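Local coordinates for protein ferric enterobactin receptor PIRA (Pseudomonas aeruginosa, PDB 5FP2) that acts as an outer-membrane TonB-dependent receptor, probably binding ferric siderophores such as ferric enterobactin and carrying them across the outer membrane, at residues S344-N358 / T370-S384. Numbering follows the deposited sequence.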
loop_
_atom_site.group_PDB
_atom_site.type_symbol
_atom_site.label_atom_id
_atom_site.label_comp_id
_atom_site.label_asym_id
_atom_site.label_seq_id
_atom_site.Cartn_x
_atom_site.Cartn_y
_atom_site.Cartn_z
ATOM N N SER A 344 -25.581 -9.498 16.765
ATOM C CA SER A 344 -25.148 -10.363 15.674
ATOM C C SER A 344 -23.673 -10.145 15.358
ATOM O O SER A 344 -23.212 -9.009 15.292
ATOM C CB SER A 344 -25.986 -10.099 14.423
ATOM O OG SER A 344 -27.229 -10.778 14.492
ATOM N N ALA A 345 -22.961 -11.242 15.111
ATOM C CA ALA A 345 -21.508 -11.228 14.919
ATOM C C ALA A 345 -21.168 -11.922 13.605
ATOM O O ALA A 345 -22.009 -12.608 13.028
ATOM C CB ALA A 345 -20.824 -11.935 16.079
ATOM N N SER A 346 -19.945 -11.738 13.117
ATOM C CA SER A 346 -19.513 -12.414 11.897
ATOM C C SER A 346 -18.013 -12.651 11.928
ATOM O O SER A 346 -17.266 -11.800 12.397
ATOM C CB SER A 346 -19.882 -11.576 10.681
ATOM O OG SER A 346 -19.402 -10.256 10.843
ATOM N N LYS A 347 -17.583 -13.830 11.491
ATOM C CA LYS A 347 -16.174 -14.197 11.558
ATOM C C LYS A 347 -15.666 -14.571 10.182
ATOM O O LYS A 347 -16.335 -15.280 9.435
ATOM C CB LYS A 347 -15.947 -15.368 12.517
ATOM C CG LYS A 347 -14.509 -15.881 12.577
ATOM C CD LYS A 347 -14.324 -16.920 13.679
ATOM C CE LYS A 347 -12.928 -16.884 14.297
ATOM N NZ LYS A 347 -12.914 -17.298 15.739
ATOM N N LEU A 348 -14.448 -14.131 9.892
ATOM C CA LEU A 348 -13.819 -14.320 8.592
ATOM C C LEU A 348 -12.435 -14.889 8.862
ATOM O O LEU A 348 -11.751 -14.433 9.778
ATOM C CB LEU A 348 -13.682 -12.979 7.855
ATOM C CG LEU A 348 -12.954 -13.018 6.497
ATOM C CD1 LEU A 348 -13.759 -13.726 5.415
ATOM C CD2 LEU A 348 -12.573 -11.624 6.016
ATOM N N GLU A 349 -11.996 -15.838 8.039
ATOM C CA GLU A 349 -10.664 -16.415 8.203
ATOM C C GLU A 349 -9.966 -16.784 6.910
ATOM O O GLU A 349 -10.526 -17.509 6.085
ATOM C CB GLU A 349 -10.769 -17.677 9.026
ATOM C CG GLU A 349 -11.943 -17.627 9.974
ATOM C CD GLU A 349 -11.947 -18.792 10.890
ATOM O OE1 GLU A 349 -11.128 -19.703 10.657
ATOM O OE2 GLU A 349 -12.755 -18.762 11.832
ATOM N N ASN A 350 -8.678 -16.454 6.843
ATOM C CA ASN A 350 -7.855 -16.764 5.685
ATOM C C ASN A 350 -6.710 -17.699 5.987
ATOM O O ASN A 350 -5.887 -17.413 6.844
ATOM C CB ASN A 350 -7.270 -15.483 5.100
ATOM C CG ASN A 350 -8.251 -14.773 4.210
ATOM O OD1 ASN A 350 -8.467 -15.168 3.057
ATOM N ND2 ASN A 350 -8.942 -13.791 4.776
ATOM N N TYR A 351 -6.557 -18.712 5.149
ATOM C CA TYR A 351 -5.339 -19.487 5.136
ATOM C C TYR A 351 -4.598 -19.188 3.841
ATOM O O TYR A 351 -5.214 -19.133 2.795
ATOM C CB TYR A 351 -5.679 -20.982 5.257
ATOM C CG TYR A 351 -6.674 -21.282 6.364
ATOM C CD1 TYR A 351 -8.033 -21.018 6.203
ATOM C CD2 TYR A 351 -6.247 -21.754 7.590
ATOM C CE1 TYR A 351 -8.937 -21.239 7.226
ATOM C CE2 TYR A 351 -7.142 -21.978 8.615
ATOM C CZ TYR A 351 -8.480 -21.707 8.430
ATOM O OH TYR A 351 -9.369 -21.976 9.448
ATOM N N ARG A 352 -3.286 -18.985 3.920
ATOM C CA ARG A 352 -2.463 -18.766 2.741
ATOM C C ARG A 352 -1.160 -19.581 2.775
ATOM O O ARG A 352 -0.480 -19.644 3.802
ATOM C CB ARG A 352 -2.133 -17.273 2.623
ATOM C CG ARG A 352 -3.161 -16.434 1.870
ATOM C CD ARG A 352 -3.350 -15.052 2.496
ATOM N NE ARG A 352 -4.438 -14.288 1.863
ATOM C CZ ARG A 352 -5.141 -13.320 2.458
ATOM N NH1 ARG A 352 -4.924 -13.025 3.740
ATOM N NH2 ARG A 352 -6.112 -12.689 1.799
ATOM N N LEU A 353 -0.794 -20.149 1.625
ATOM C CA LEU A 353 0.554 -20.660 1.389
ATOM C C LEU A 353 1.162 -20.060 0.122
ATOM O O LEU A 353 0.446 -19.664 -0.791
ATOM C CB LEU A 353 0.514 -22.178 1.261
ATOM C CG LEU A 353 0.161 -22.952 2.534
ATOM C CD1 LEU A 353 -0.202 -24.385 2.188
ATOM C CD2 LEU A 353 1.312 -22.913 3.525
ATOM N N SER A 354 2.483 -19.945 0.079
ATOM C CA SER A 354 3.141 -19.137 -0.956
ATOM C C SER A 354 4.569 -19.614 -1.173
ATOM O O SER A 354 5.294 -19.881 -0.221
ATOM C CB SER A 354 3.157 -17.655 -0.561
ATOM O OG SER A 354 1.896 -17.249 -0.057
ATOM N N GLY A 355 4.969 -19.714 -2.430
ATOM C CA GLY A 355 6.331 -20.082 -2.775
ATOM C C GLY A 355 6.812 -19.124 -3.837
ATOM O O GLY A 355 6.046 -18.738 -4.722
ATOM N N GLU A 356 8.037 -18.635 -3.686
ATOM C CA GLU A 356 8.657 -17.850 -4.740
ATOM C C GLU A 356 10.138 -18.148 -4.869
ATOM O O GLU A 356 10.880 -18.115 -3.885
ATOM C CB GLU A 356 8.475 -16.353 -4.520
ATOM C CG GLU A 356 9.201 -15.549 -5.587
ATOM C CD GLU A 356 8.636 -14.157 -5.781
ATOM O OE1 GLU A 356 9.065 -13.247 -5.042
ATOM O OE2 GLU A 356 7.786 -13.967 -6.679
ATOM N N LEU A 357 10.543 -18.434 -6.102
ATOM C CA LEU A 357 11.937 -18.674 -6.439
ATOM C C LEU A 357 12.406 -17.541 -7.289
ATOM O O LEU A 357 11.698 -17.144 -8.191
ATOM C CB LEU A 357 12.084 -19.945 -7.269
ATOM C CG LEU A 357 12.090 -21.229 -6.458
ATOM C CD1 LEU A 357 11.823 -22.425 -7.355
ATOM C CD2 LEU A 357 13.434 -21.344 -5.761
ATOM N N ASN A 358 13.636 -17.100 -7.067
ATOM C CA ASN A 358 14.311 -16.228 -8.004
ATOM C C ASN A 358 15.632 -16.835 -8.458
ATOM O O ASN A 358 16.557 -16.981 -7.661
ATOM C CB ASN A 358 14.532 -14.861 -7.366
ATOM C CG ASN A 358 13.228 -14.165 -7.042
ATOM O OD1 ASN A 358 12.583 -13.597 -7.915
ATOM N ND2 ASN A 358 12.783 -14.294 -5.815
ATOM N N THR A 370 11.763 -15.689 -12.291
ATOM C CA THR A 370 11.012 -15.791 -11.048
ATOM C C THR A 370 9.836 -16.734 -11.256
ATOM O O THR A 370 9.136 -16.675 -12.261
ATOM C CB THR A 370 10.494 -14.411 -10.598
ATOM O OG1 THR A 370 11.600 -13.568 -10.240
ATOM C CG2 THR A 370 9.562 -14.548 -9.417
ATOM N N VAL A 371 9.654 -17.652 -10.327
ATOM C CA VAL A 371 8.549 -18.585 -10.414
ATOM C C VAL A 371 7.867 -18.574 -9.074
ATOM O O VAL A 371 8.536 -18.481 -8.053
ATOM C CB VAL A 371 9.043 -20.001 -10.737
ATOM C CG1 VAL A 371 7.966 -21.021 -10.415
ATOM C CG2 VAL A 371 9.441 -20.078 -12.207
ATOM N N GLY A 372 6.543 -18.593 -9.079
ATOM C CA GLY A 372 5.795 -18.452 -7.843
ATOM C C GLY A 372 4.432 -19.112 -7.869
ATOM O O GLY A 372 3.764 -19.137 -8.905
ATOM N N ALA A 373 4.022 -19.623 -6.707
ATOM C CA ALA A 373 2.739 -20.309 -6.540
ATOM C C ALA A 373 2.044 -19.873 -5.246
ATOM O O ALA A 373 2.693 -19.552 -4.251
ATOM C CB ALA A 373 2.950 -21.815 -6.537
ATOM N N GLU A 374 0.717 -19.842 -5.281
ATOM C CA GLU A 374 -0.073 -19.380 -4.146
ATOM C C GLU A 374 -1.224 -20.346 -3.919
ATOM O O GLU A 374 -1.875 -20.786 -4.864
ATOM C CB GLU A 374 -0.662 -17.993 -4.433
ATOM C CG GLU A 374 0.360 -16.911 -4.768
ATOM C CD GLU A 374 -0.181 -15.501 -4.564
ATOM O OE1 GLU A 374 -1.244 -15.354 -3.912
ATOM O OE2 GLU A 374 0.445 -14.541 -5.085
ATOM N N TRP A 375 -1.536 -20.602 -2.663
ATOM C CA TRP A 375 -2.766 -21.295 -2.328
ATOM C C TRP A 375 -3.427 -20.561 -1.175
ATOM O O TRP A 375 -2.773 -20.199 -0.199
ATOM C CB TRP A 375 -2.482 -22.755 -1.932
ATOM C CG TRP A 375 -3.678 -23.484 -1.432
ATOM C CD1 TRP A 375 -4.540 -24.235 -2.172
ATOM C CD2 TRP A 375 -4.199 -23.462 -0.103
ATOM N NE1 TRP A 375 -5.546 -24.721 -1.378
ATOM C CE2 TRP A 375 -5.357 -24.268 -0.098
ATOM C CE3 TRP A 375 -3.765 -22.894 1.101
ATOM C CZ2 TRP A 375 -6.081 -24.536 1.072
ATOM C CZ3 TRP A 375 -4.488 -23.157 2.266
ATOM C CH2 TRP A 375 -5.644 -23.951 2.234
ATOM N N ASN A 376 -4.747 -20.483 -1.222
ATOM C CA ASN A 376 -5.474 -19.457 -0.497
ATOM C C ASN A 376 -6.865 -19.984 -0.189
ATOM O O ASN A 376 -7.595 -20.385 -1.094
ATOM C CB ASN A 376 -5.572 -18.202 -1.369
ATOM C CG ASN A 376 -5.567 -16.913 -0.561
ATOM O OD1 ASN A 376 -4.855 -15.957 -0.901
ATOM N ND2 ASN A 376 -6.465 -16.824 0.422
ATOM N N LYS A 377 -7.248 -19.984 1.078
ATOM C CA LYS A 377 -8.613 -20.326 1.424
ATOM C C LYS A 377 -9.181 -19.199 2.256
ATOM O O LYS A 377 -8.478 -18.654 3.094
ATOM C CB LYS A 377 -8.639 -21.638 2.210
ATOM C CG LYS A 377 -10.027 -22.216 2.440
ATOM C CD LYS A 377 -9.917 -23.616 3.021
ATOM C CE LYS A 377 -11.236 -24.142 3.575
ATOM N NZ LYS A 377 -11.094 -25.471 4.246
ATOM N N GLU A 378 -10.431 -18.825 2.003
ATOM C CA GLU A 378 -11.121 -17.875 2.866
ATOM C C GLU A 378 -12.489 -18.395 3.249
ATOM O O GLU A 378 -13.207 -18.949 2.418
ATOM C CB GLU A 378 -11.280 -16.533 2.189
ATOM C CG GLU A 378 -10.392 -16.347 0.975
ATOM C CD GLU A 378 -10.862 -15.193 0.131
ATOM O OE1 GLU A 378 -11.927 -15.345 -0.517
ATOM O OE2 GLU A 378 -10.238 -14.108 0.246
ATOM N N THR A 379 -12.807 -18.280 4.535
ATOM C CA THR A 379 -14.068 -18.762 5.062
ATOM C C THR A 379 -14.807 -17.605 5.714
ATOM O O THR A 379 -14.201 -16.768 6.372
ATOM C CB THR A 379 -13.830 -19.823 6.132
ATOM O OG1 THR A 379 -12.978 -19.261 7.136
ATOM C CG2 THR A 379 -13.159 -21.054 5.540
ATOM N N LEU A 380 -16.126 -17.598 5.571
ATOM C CA LEU A 380 -16.952 -16.570 6.175
ATOM C C LEU A 380 -18.139 -17.181 6.903
ATOM O O LEU A 380 -18.918 -17.937 6.320
ATOM C CB LEU A 380 -17.465 -15.612 5.109
ATOM C CG LEU A 380 -18.425 -14.555 5.657
ATOM C CD1 LEU A 380 -17.634 -13.416 6.278
ATOM C CD2 LEU A 380 -19.359 -14.046 4.575
ATOM N N ASN A 381 -18.305 -16.788 8.162
ATOM C CA ASN A 381 -19.470 -17.167 8.926
ATOM C C ASN A 381 -20.197 -15.937 9.452
ATOM O O ASN A 381 -19.614 -15.122 10.160
ATOM C CB ASN A 381 -19.049 -18.061 10.085
ATOM C CG ASN A 381 -20.230 -18.587 10.869
ATOM O OD1 ASN A 381 -21.335 -18.736 10.341
ATOM N ND2 ASN A 381 -20.004 -18.863 12.140
ATOM N N ASP A 382 -21.467 -15.808 9.078
ATOM C CA ASP A 382 -22.263 -14.622 9.382
ATOM C C ASP A 382 -23.739 -15.008 9.291
ATOM O O ASP A 382 -24.255 -15.252 8.198
ATOM C CB ASP A 382 -21.940 -13.495 8.383
ATOM C CG ASP A 382 -22.687 -12.200 8.680
ATOM O OD1 ASP A 382 -23.791 -12.255 9.266
ATOM O OD2 ASP A 382 -22.162 -11.125 8.311
ATOM N N PRO A 383 -24.403 -15.156 10.448
ATOM C CA PRO A 383 -25.819 -15.514 10.425
ATOM C C PRO A 383 -26.749 -14.324 10.203
ATOM O O PRO A 383 -27.880 -14.339 10.688
ATOM C CB PRO A 383 -26.066 -16.093 11.823
ATOM C CG PRO A 383 -24.723 -16.467 12.339
ATOM C CD PRO A 383 -23.776 -15.475 11.740
ATOM N N SER A 384 -26.265 -13.278 9.538
ATOM C CA SER A 384 -27.154 -12.314 8.895
ATOM C C SER A 384 -27.295 -12.661 7.413
ATOM O O SER A 384 -26.429 -12.346 6.598
ATOM C CB SER A 384 -26.636 -10.887 9.085
ATOM O OG SER A 384 -26.741 -10.495 10.442
#
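A β-hairpin of the barrel wall pairs K347-N358 antiparallel with T370-N381. Backbone bonds run in both directions between K347 and N381, E349 and T379, Y351 and K377, L353 and W375, G355 and A373, and L357 and V371; L353 N reaches W375 O at 2.7 Å. On the face bearing Y351, L353 and W375, the indole is set obliquely against its neighbours: L353 CD1 lies 4.0 Å from W375 CE3, and Y351 CB lies 3.9 Å from W375 CZ3. With its CG anti to the backbone N (chi1 174°), W375 brings the six-membered end of the indole across to both residues. Farther along the same face, T379 OG1 sits between its backbone N and carbonyl carbon (chi1 56°), from where it donates to E349 O at 3.2 Å; this carbonyl also accepts from T379 N. The two strands are neighbours in the 22-stranded barrel of TonB-dependent receptors, flanked by strands 309-323 and 408-423. The other face, bearing R352 and E356, turns to the lumen, where E356 forms a salt bridge with R144 of the plug and a hydrogen bond with Y417. R352 lies alongside N376, and its NE donates to N376 OD1 at 3.3 Å; the acceptor lies in the guanidinium plane, although guanidinium and amide planes are 87° apart. R352 NH1 also forms a salt bridge with D318 of strand 309-323, so the guanidinium is gripped through two of its nitrogens. Along the same row, L348 CD1 meets L380 CD1 at 4.0 Å.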